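Local atomic coordinates of suppressor of fused family protein (Neisseria gonorrhoeae, PDB entry 3K5J), a protein that is of unknown function but resembles the N-terminal domain of human Suppressor of fused, and so may act by binding other proteins. Residues Gly29-Glu34 with Met84-Ser89; Phe68-Phe73 with Asp169-Asn174; Phe73-His78 with Pro107-Ser112. One frame throughout, in Å; residues are numbered along the deposited sequence.

Contact 1 of 3, residues Gly29-Glu34 with Met84-Ser89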
loop_
_atom_site.group_PDB
_atom_site.type_symbol
_atom_site.label_atom_id
_atom_site.label_comp_id
_atom_site.label_asym_id
_atom_site.label_seq_id
_atom_site.Cartn_x
_atom_site.Cartn_y
_atom_site.Cartn_z
ATOM N N GLY A 29 8.894 -8.217 -17.736
ATOM C CA GLY A 29 9.142 -8.185 -16.269
ATOM C C GLY A 29 8.536 -9.356 -15.515
ATOM O O GLY A 29 7.865 -10.227 -16.115
ATOM N N ARG A 30 8.795 -9.377 -14.211
ATOM C CA ARG A 30 8.369 -10.473 -13.379
ATOM C C ARG A 30 6.879 -10.692 -13.452
ATOM O O ARG A 30 6.427 -11.814 -13.368
ATOM C CB ARG A 30 8.815 -10.275 -11.947
ATOM C CG ARG A 30 8.132 -9.175 -11.207
ATOM C CD ARG A 30 8.952 -8.829 -9.968
ATOM N NE ARG A 30 10.050 -7.949 -10.336
ATOM C CZ ARG A 30 10.977 -7.490 -9.481
ATOM N NH1 ARG A 30 10.984 -7.845 -8.221
ATOM N NH2 ARG A 30 11.882 -6.652 -9.912
ATOM N N ILE A 31 6.161 -9.586 -13.656
ATOM C CA ILE A 31 4.705 -9.572 -13.713
ATOM C C ILE A 31 4.135 -10.509 -14.770
ATOM O O ILE A 31 3.182 -11.262 -14.539
ATOM C CB ILE A 31 4.210 -8.140 -13.994
ATOM C CG1 ILE A 31 4.389 -7.293 -12.741
ATOM C CG2 ILE A 31 2.730 -8.155 -14.419
ATOM C CD1 ILE A 31 3.812 -7.942 -11.449
ATOM N N VAL A 32 4.752 -10.449 -15.929
ATOM C CA VAL A 32 4.253 -11.114 -17.140
ATOM C C VAL A 32 4.185 -12.625 -16.927
ATOM O O VAL A 32 3.185 -13.228 -17.301
ATOM C CB VAL A 32 5.102 -10.747 -18.347
ATOM C CG1 VAL A 32 4.616 -11.464 -19.572
ATOM C CG2 VAL A 32 5.041 -9.218 -18.545
ATOM N N GLU A 33 5.168 -13.209 -16.247
ATOM C CA GLU A 33 5.093 -14.675 -15.901
ATOM C C GLU A 33 4.360 -14.955 -14.606
ATOM O O GLU A 33 3.536 -15.874 -14.488
ATOM C CB GLU A 33 6.478 -15.317 -15.852
ATOM N N GLU A 34 4.564 -14.112 -13.631
ATOM C CA GLU A 34 4.154 -14.432 -12.279
ATOM C C GLU A 34 2.733 -14.015 -11.945
ATOM O O GLU A 34 2.086 -14.651 -11.101
ATOM C CB GLU A 34 5.113 -13.845 -11.272
ATOM C CG GLU A 34 6.528 -14.448 -11.415
ATOM C CD GLU A 34 7.455 -13.937 -10.353
ATOM O OE1 GLU A 34 7.026 -13.826 -9.152
ATOM O OE2 GLU A 34 8.650 -13.748 -10.700
HETATM N N MSE A 84 6.955 -5.712 -7.243
HETATM C CA MSE A 84 7.744 -6.585 -6.364
HETATM C C MSE A 84 6.818 -7.292 -5.384
HETATM O O MSE A 84 6.949 -8.504 -5.153
HETATM C CB MSE A 84 8.795 -5.755 -5.644
HETATM C CG MSE A 84 9.538 -6.520 -4.555
HETATM SE SE MSE A 84 10.670 -5.415 -3.462
HETATM C CE MSE A 84 9.309 -4.582 -2.417
ATOM N N LEU A 85 5.872 -6.536 -4.795
ATOM C CA LEU A 85 4.939 -7.124 -3.818
ATOM C C LEU A 85 3.955 -8.111 -4.444
ATOM O O LEU A 85 3.559 -9.077 -3.801
ATOM C CB LEU A 85 4.208 -6.040 -2.952
ATOM C CG LEU A 85 5.168 -5.154 -2.148
ATOM C CD1 LEU A 85 4.373 -4.117 -1.311
ATOM C CD2 LEU A 85 6.103 -5.960 -1.259
ATOM N N ALA A 86 3.564 -7.886 -5.676
ATOM C CA ALA A 86 2.719 -8.817 -6.404
ATOM C C ALA A 86 3.450 -10.166 -6.490
ATOM O O ALA A 86 2.865 -11.210 -6.218
ATOM C CB ALA A 86 2.438 -8.288 -7.812
ATOM N N SER A 87 4.718 -10.149 -6.902
ATOM C CA SER A 87 5.517 -11.388 -6.958
ATOM C C SER A 87 5.611 -12.040 -5.586
ATOM O O SER A 87 5.397 -13.260 -5.439
ATOM C CB SER A 87 6.930 -11.062 -7.465
ATOM O OG SER A 87 7.789 -12.184 -7.275
ATOM N N ALA A 88 5.966 -11.253 -4.576
ATOM C CA ALA A 88 6.159 -11.768 -3.212
ATOM C C ALA A 88 4.885 -12.371 -2.635
ATOM O O ALA A 88 4.891 -13.439 -1.981
ATOM C CB ALA A 88 6.697 -10.697 -2.298
ATOM N N SER A 89 3.753 -11.716 -2.905
ATOM C CA SER A 89 2.486 -12.167 -2.325
ATOM C C SER A 89 2.021 -13.482 -2.954
ATOM O O SER A 89 1.294 -14.251 -2.302
ATOM C CB SER A 89 1.413 -11.075 -2.464
ATOM O OG SER A 89 1.035 -10.936 -3.804
HETATM O O HOH W 1 10.259 -12.449 -8.831
#
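Met84, a selenomethionine in this crystal, meets Arg30 at the interface between two helices. The two side chains lie side by side and point the same way. The guanidinium nitrogen Arg30 NH1 comes within 3.9 Å of Met84 CA and also reaches the CB methylene, so the contact is made at the root of the methionine. A bend at chi3 of Arg30 turns NE out of the line of the methylenes.

Ala86 supplies the apolar part. Ala86 CB touches Ile31 CD1 at 3.9 Å, a methyl-to-methyl contact on the buried side, where Ile31 also packs on Ala83 of the same long helix and on Phe38. The short helix 30-34 thus lies against helix 77-91 as a small helix-helix packing, the axes of the two segments 9.8 Å apart at closest and running in nearly the same direction, 29° apart. It joins the chain between the first two strands of the sheet, 21-24 and 39-43, to the long helix.

Ser87 is the polar centre. Ser87 OG stands anti to the backbone N (chi1 169°) and donates a short hydrogen bond of 2.6 Å to Glu34 OE1, met on the syn side and 26° out of the carboxylate plane. One water gives a proton to each residue, at 2.8 Å from Glu34 OE2 and 2.9 Å from Ser87 OG. Both carboxylate oxygens are therefore held, one directly and one through the water, which would fix the rotation of the group. Ser87 CB also meets Arg30 CD at 3.9 Å.

Contact 2 of 3, residues Phe68-Phe73 with Asp169-Asn174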
loop_
_atom_site.group_PDB
_atom_site.type_symbol
_atom_site.label_atom_id
_atom_site.label_comp_id
_atom_site.label_asym_id
_atom_site.label_seq_id
_atom_site.Cartn_x
_atom_site.Cartn_y
_atom_site.Cartn_z
ATOM N N PHE A 68 -2.483 -0.515 -1.227
ATOM C CA PHE A 68 -2.224 0.810 -1.747
ATOM C C PHE A 68 -1.245 1.592 -0.891
ATOM O O PHE A 68 -1.127 1.377 0.323
ATOM C CB PHE A 68 -3.527 1.629 -1.951
ATOM C CG PHE A 68 -4.276 1.921 -0.714
ATOM C CD1 PHE A 68 -4.000 3.095 -0.004
ATOM C CD2 PHE A 68 -5.270 1.095 -0.260
ATOM C CE1 PHE A 68 -4.678 3.383 1.171
ATOM C CE2 PHE A 68 -5.956 1.404 0.900
ATOM C CZ PHE A 68 -5.666 2.536 1.626
ATOM N N ILE A 69 -0.578 2.537 -1.549
ATOM C CA ILE A 69 0.415 3.450 -0.956
ATOM C C ILE A 69 -0.098 4.874 -1.154
ATOM O O ILE A 69 -0.504 5.236 -2.290
ATOM C CB ILE A 69 1.789 3.291 -1.628
ATOM C CG1 ILE A 69 2.351 1.885 -1.450
ATOM C CG2 ILE A 69 2.775 4.359 -1.124
ATOM C CD1 ILE A 69 3.437 1.459 -2.444
ATOM N N ILE A 70 -0.065 5.654 -0.075
ATOM C CA ILE A 70 -0.412 7.086 -0.128
ATOM C C ILE A 70 0.893 7.873 -0.118
ATOM O O ILE A 70 1.675 7.765 0.819
ATOM C CB ILE A 70 -1.354 7.557 1.022
ATOM C CG1 ILE A 70 -2.474 6.548 1.312
ATOM C CG2 ILE A 70 -1.867 8.973 0.746
ATOM C CD1 ILE A 70 -3.310 6.913 2.550
ATOM N N SER A 71 1.153 8.623 -1.186
ATOM C CA SER A 71 2.455 9.259 -1.402
ATOM C C SER A 71 2.356 10.769 -1.435
ATOM O O SER A 71 1.471 11.327 -2.097
ATOM C CB SER A 71 3.065 8.792 -2.714
ATOM O OG SER A 71 4.391 9.242 -2.868
ATOM N N PRO A 72 3.309 11.449 -0.784
ATOM C CA PRO A 72 3.287 12.921 -0.834
ATOM C C PRO A 72 3.575 13.528 -2.204
ATOM O O PRO A 72 3.241 14.702 -2.454
ATOM C CB PRO A 72 4.357 13.309 0.219
ATOM C CG PRO A 72 5.245 12.172 0.322
ATOM C CD PRO A 72 4.374 10.948 0.108
ATOM N N PHE A 73 4.220 12.763 -3.055
ATOM C CA PHE A 73 4.557 13.209 -4.394
ATOM C C PHE A 73 4.463 12.048 -5.378
ATOM O O PHE A 73 4.448 10.869 -5.004
ATOM C CB PHE A 73 5.965 13.856 -4.411
ATOM C CG PHE A 73 7.054 12.994 -3.755
ATOM C CD1 PHE A 73 7.635 11.922 -4.432
ATOM C CD2 PHE A 73 7.509 13.293 -2.486
ATOM C CE1 PHE A 73 8.652 11.143 -3.828
ATOM C CE2 PHE A 73 8.496 12.497 -1.865
ATOM C CZ PHE A 73 9.079 11.470 -2.538
ATOM N N ASP A 169 1.890 11.567 10.977
ATOM C CA ASP A 169 1.783 12.118 9.621
ATOM C C ASP A 169 2.469 11.151 8.697
ATOM O O ASP A 169 3.665 11.206 8.477
ATOM C CB ASP A 169 2.396 13.483 9.518
ATOM C CG ASP A 169 2.249 14.094 8.131
ATOM O OD1 ASP A 169 1.668 13.461 7.213
ATOM O OD2 ASP A 169 2.682 15.228 7.975
ATOM N N TYR A 170 1.636 10.313 8.095
ATOM C CA TYR A 170 2.118 9.300 7.212
ATOM C C TYR A 170 2.643 9.804 5.857
ATOM O O TYR A 170 3.273 9.062 5.108
ATOM C CB TYR A 170 1.063 8.203 7.015
ATOM C CG TYR A 170 -0.278 8.742 6.600
ATOM C CD1 TYR A 170 -0.553 9.023 5.266
ATOM C CD2 TYR A 170 -1.266 8.925 7.518
ATOM C CE1 TYR A 170 -1.779 9.525 4.881
ATOM C CE2 TYR A 170 -2.504 9.420 7.138
ATOM C CZ TYR A 170 -2.752 9.713 5.816
ATOM O OH TYR A 170 -3.976 10.229 5.450
ATOM N N LEU A 171 2.409 11.078 5.553
ATOM C CA LEU A 171 2.978 11.717 4.385
ATOM C C LEU A 171 4.328 12.351 4.599
ATOM O O LEU A 171 4.936 12.784 3.645
ATOM C CB LEU A 171 2.013 12.734 3.780
ATOM C CG LEU A 171 0.671 12.162 3.344
ATOM C CD1 LEU A 171 -0.261 13.337 2.894
ATOM C CD2 LEU A 171 0.828 11.135 2.250
ATOM N N ASP A 172 4.797 12.356 5.844
ATOM C CA ASP A 172 6.086 12.958 6.185
ATOM C C ASP A 172 7.150 11.855 6.123
ATOM O O ASP A 172 7.137 10.951 6.953
ATOM C CB ASP A 172 5.976 13.573 7.593
ATOM C CG ASP A 172 7.278 14.125 8.094
ATOM O OD1 ASP A 172 8.258 14.156 7.325
ATOM O OD2 ASP A 172 7.253 14.605 9.281
ATOM N N ILE A 173 8.041 11.959 5.139
ATOM C CA ILE A 173 9.091 10.987 4.927
ATOM C C ILE A 173 10.122 10.918 6.075
ATOM O O ILE A 173 10.898 9.944 6.154
ATOM C CB ILE A 173 9.828 11.121 3.578
ATOM C CG1 ILE A 173 10.639 12.416 3.500
ATOM C CG2 ILE A 173 8.827 11.059 2.423
ATOM C CD1 ILE A 173 11.580 12.500 2.311
ATOM N N ASN A 174 10.089 11.919 6.946
ATOM C CA ASN A 174 10.983 12.025 8.105
ATOM C C ASN A 174 10.190 12.172 9.411
ATOM O O ASN A 174 10.694 12.752 10.384
ATOM C CB ASN A 174 11.968 13.205 7.933
ATOM C CG ASN A 174 13.044 13.243 9.026
ATOM O OD1 ASN A 174 13.649 12.214 9.308
ATOM N ND2 ASN A 174 13.310 14.441 9.602
HETATM O O HOH W 2 1.971 7.068 3.458
#
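No direct hydrogen bond joins Ile70 and Pro72 to Tyr170 and Leu171; the polar link is a water that lies 2.7 Å from Ile70 O and 2.9 Å from Tyr170 O, in position to donate to both. The rest is apolar. Ile70 sends two branches across: CD1 meets Tyr170 CE1 at 3.8 Å, oblique to the ring, and CG2 meets Leu171 CD2. CG of Tyr170 sits between its backbone N and carbonyl carbon (chi1 52°), and the ring's CE1 is the atom that meets Ile70. Leu171 CD2 also approaches Ile70 O, while Leu171 and Pro72 slide past each other in opposite directions, bringing Pro72 CG to 3.4 Å from Leu171 O. Ile173 CG2 adds a looser touch on the proline.

The loop 169-174 takes its shape from a type I turn, Asp169 to Asp172, and two Asx turns: Asp169 OD1 accepts from Leu171 N, and Asp172 OD1 from Asn174 N, each N-H coming from above its carboxylate plane.

This loop, following helix 156-166, covers the end of strand 65-71, which runs between strands 52-57 and 135-143; Tyr170 meets Trp139 of the latter edge-to-face.

Contact 3 of 3, residues Phe73-His78 with Pro107-Ser112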
loop_
_atom_site.group_PDB
_atom_site.type_symbol
_atom_site.label_atom_id
_atom_site.label_comp_id
_atom_site.label_asym_id
_atom_site.label_seq_id
_atom_site.Cartn_x
_atom_site.Cartn_y
_atom_site.Cartn_z
ATOM N N PHE A 73 4.220 12.763 -3.055
ATOM C CA PHE A 73 4.557 13.209 -4.394
ATOM C C PHE A 73 4.463 12.048 -5.378
ATOM O O PHE A 73 4.448 10.869 -5.004
ATOM C CB PHE A 73 5.965 13.856 -4.411
ATOM C CG PHE A 73 7.054 12.994 -3.755
ATOM C CD1 PHE A 73 7.635 11.922 -4.432
ATOM C CD2 PHE A 73 7.509 13.293 -2.486
ATOM C CE1 PHE A 73 8.652 11.143 -3.828
ATOM C CE2 PHE A 73 8.496 12.497 -1.865
ATOM C CZ PHE A 73 9.079 11.470 -2.538
ATOM N N GLU A 74 4.391 12.406 -6.661
ATOM C CA GLU A 74 4.398 11.443 -7.745
ATOM C C GLU A 74 5.749 10.814 -7.844
ATOM O O GLU A 74 6.800 11.507 -7.879
ATOM C CB GLU A 74 4.096 12.158 -9.066
ATOM C CG GLU A 74 3.972 11.249 -10.237
ATOM C CD GLU A 74 3.576 11.954 -11.523
ATOM O OE1 GLU A 74 3.847 13.169 -11.648
ATOM O OE2 GLU A 74 2.970 11.269 -12.388
ATOM N N THR A 75 5.774 9.497 -7.937
ATOM C CA THR A 75 7.014 8.775 -8.143
ATOM C C THR A 75 6.748 7.358 -8.643
ATOM O O THR A 75 5.944 6.649 -8.060
ATOM C CB THR A 75 7.892 8.698 -6.894
ATOM O OG1 THR A 75 9.006 7.860 -7.179
ATOM C CG2 THR A 75 7.168 8.238 -5.658
ATOM N N PRO A 76 7.486 6.917 -9.663
ATOM C CA PRO A 76 7.355 5.556 -10.129
ATOM C C PRO A 76 7.915 4.529 -9.147
ATOM O O PRO A 76 7.717 3.311 -9.322
ATOM C CB PRO A 76 8.140 5.564 -11.445
ATOM C CG PRO A 76 9.123 6.573 -11.243
ATOM C CD PRO A 76 8.432 7.664 -10.497
ATOM N N GLU A 77 8.562 4.976 -8.084
ATOM C CA GLU A 77 9.002 4.060 -7.050
ATOM C C GLU A 77 7.859 3.148 -6.579
ATOM O O GLU A 77 8.068 1.966 -6.275
ATOM C CB GLU A 77 9.604 4.833 -5.870
ATOM C CG GLU A 77 10.955 5.483 -6.209
ATOM C CD GLU A 77 11.354 6.553 -5.196
ATOM O OE1 GLU A 77 10.621 7.569 -5.096
ATOM O OE2 GLU A 77 12.393 6.357 -4.523
ATOM N N HIS A 78 6.670 3.715 -6.489
ATOM C CA HIS A 78 5.556 2.930 -5.972
ATOM C C HIS A 78 5.039 1.879 -6.947
ATOM O O HIS A 78 4.525 0.827 -6.530
ATOM C CB HIS A 78 4.437 3.851 -5.492
ATOM C CG HIS A 78 4.906 4.825 -4.458
ATOM N ND1 HIS A 78 5.692 4.442 -3.387
ATOM C CD2 HIS A 78 4.735 6.165 -4.350
ATOM C CE1 HIS A 78 5.951 5.519 -2.660
ATOM N NE2 HIS A 78 5.397 6.578 -3.226
ATOM N N PRO A 107 14.383 2.044 0.968
ATOM C CA PRO A 107 13.439 3.038 1.429
ATOM C C PRO A 107 12.213 3.124 0.538
ATOM O O PRO A 107 12.319 3.024 -0.693
ATOM C CB PRO A 107 14.238 4.322 1.395
ATOM C CG PRO A 107 15.658 3.854 1.546
ATOM C CD PRO A 107 15.721 2.618 0.733
ATOM N N TRP A 108 11.060 3.389 1.132
ATOM C CA TRP A 108 9.820 3.416 0.325
ATOM C C TRP A 108 9.861 4.502 -0.750
ATOM O O TRP A 108 9.323 4.315 -1.824
ATOM C CB TRP A 108 8.579 3.549 1.215
ATOM C CG TRP A 108 8.353 4.844 1.891
ATOM C CD1 TRP A 108 9.163 5.462 2.818
ATOM C CD2 TRP A 108 7.190 5.694 1.759
ATOM N NE1 TRP A 108 8.576 6.627 3.254
ATOM C CE2 TRP A 108 7.365 6.790 2.628
ATOM C CE3 TRP A 108 6.001 5.616 1.011
ATOM C CZ2 TRP A 108 6.409 7.816 2.728
ATOM C CZ3 TRP A 108 5.063 6.596 1.133
ATOM C CH2 TRP A 108 5.279 7.719 1.949
ATOM N N VAL A 109 10.454 5.654 -0.390
ATOM C CA VAL A 109 10.876 6.668 -1.349
ATOM C C VAL A 109 12.336 7.026 -0.974
ATOM O O VAL A 109 12.717 6.981 0.214
ATOM C CB VAL A 109 9.965 7.882 -1.385
ATOM C CG1 VAL A 109 8.545 7.519 -1.797
ATOM C CG2 VAL A 109 9.901 8.612 -0.062
ATOM N N GLU A 110 13.123 7.390 -1.994
ATOM C CA GLU A 110 14.597 7.530 -1.886
ATOM C C GLU A 110 15.070 8.239 -0.635
ATOM O O GLU A 110 15.999 7.754 0.021
ATOM C CB GLU A 110 15.197 8.282 -3.116
ATOM C CG GLU A 110 16.778 8.366 -3.137
ATOM C CD GLU A 110 17.310 9.417 -4.117
ATOM O OE1 GLU A 110 16.510 10.113 -4.797
ATOM O OE2 GLU A 110 18.552 9.564 -4.199
ATOM N N GLN A 111 14.500 9.378 -0.328
ATOM C CA GLN A 111 15.073 10.186 0.768
ATOM C C GLN A 111 14.589 9.834 2.162
ATOM O O GLN A 111 15.048 10.373 3.145
ATOM C CB GLN A 111 14.894 11.678 0.494
ATOM C CG GLN A 111 15.711 12.164 -0.712
ATOM C CD GLN A 111 17.200 12.186 -0.399
ATOM O OE1 GLN A 111 17.625 12.775 0.595
ATOM N NE2 GLN A 111 17.989 11.514 -1.219
ATOM N N SER A 112 13.644 8.922 2.257
ATOM C CA SER A 112 13.169 8.450 3.562
ATOM C C SER A 112 14.104 7.380 4.105
ATOM O O SER A 112 14.806 6.700 3.340
ATOM C CB SER A 112 11.758 7.844 3.417
ATOM O OG SER A 112 11.119 7.578 4.653
HETATM O O HOH W 3 7.407 2.379 -2.461
#
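Phe73 and Val109 reach toward each other tip to tip, ring atom CZ lying 3.9 Å from Val109 CG2. Here the N-terminal end of helix 77-91 meets the loop between strands 101-103 and 116-120, in the Suppressor of fused family region of the chain. Thr75 caps that end: its OG1 accepts from Glu77 N at 3.1 Å and donates to Glu77 OE1 at 2.7 Å, while its methyl CG2 makes a loose touch on Val109 CG1. The threonine is thus second shell to the bond that follows.

Glu77 carries the polar link across the contact. Its side chain, extended beyond CG, crosses Val109 at about a right angle and offers OE2 to Glu110 N. That bond of 2.8 Å reaches the carboxylate on the syn side, 19° out of plane, and is rather bent, with an N-H...O angle of 131°. Thr75 holds the other oxygen on its anti side, and the two bonds together would fix how the carboxylate is turned. The backbone N-H that Glu77 takes belongs to the type I turn from Val109 to Ser112.

His78 closes the apolar side. His78 CE1 packs tightly against Val109 CG1 at 3.4 Å and obliquely against Trp108 CE3, the imidazole and the six-membered indole ring inclined at 32°. NE2 is hydrogen-bonded to Ser71 OG, which ties the ring to the end of the preceding strand. Val109 is gripped from several directions, its CG2 also lying over one face of the Trp108 indole, toward the rim. At the edge of the imidazole, in its plane, a water sits 2.8 Å from His78 ND1 and donates to Trp108 O at 2.8 Å.

Helix 77-91 and the strand before it, 65-71, bring the three contacts together. Along the chain, 29-34 comes first, then 68-73, 73-78 and 84-89, followed by 107-112 and last 169-174. Contacts 2 and 3 are neighbours, with centres about 9 Å apart. They share Phe73 and touch directly, with a probable hydrogen bond between Ile173 O and Ser112 OG, so the two loops pack as one region around the strand-to-helix connection. Contact 1 sits further along the helix, its centre about 19 Å from that of contact 3 and 24 Å from that of contact 2. Distant parts of the sequence thus meet on one strand-helix unit.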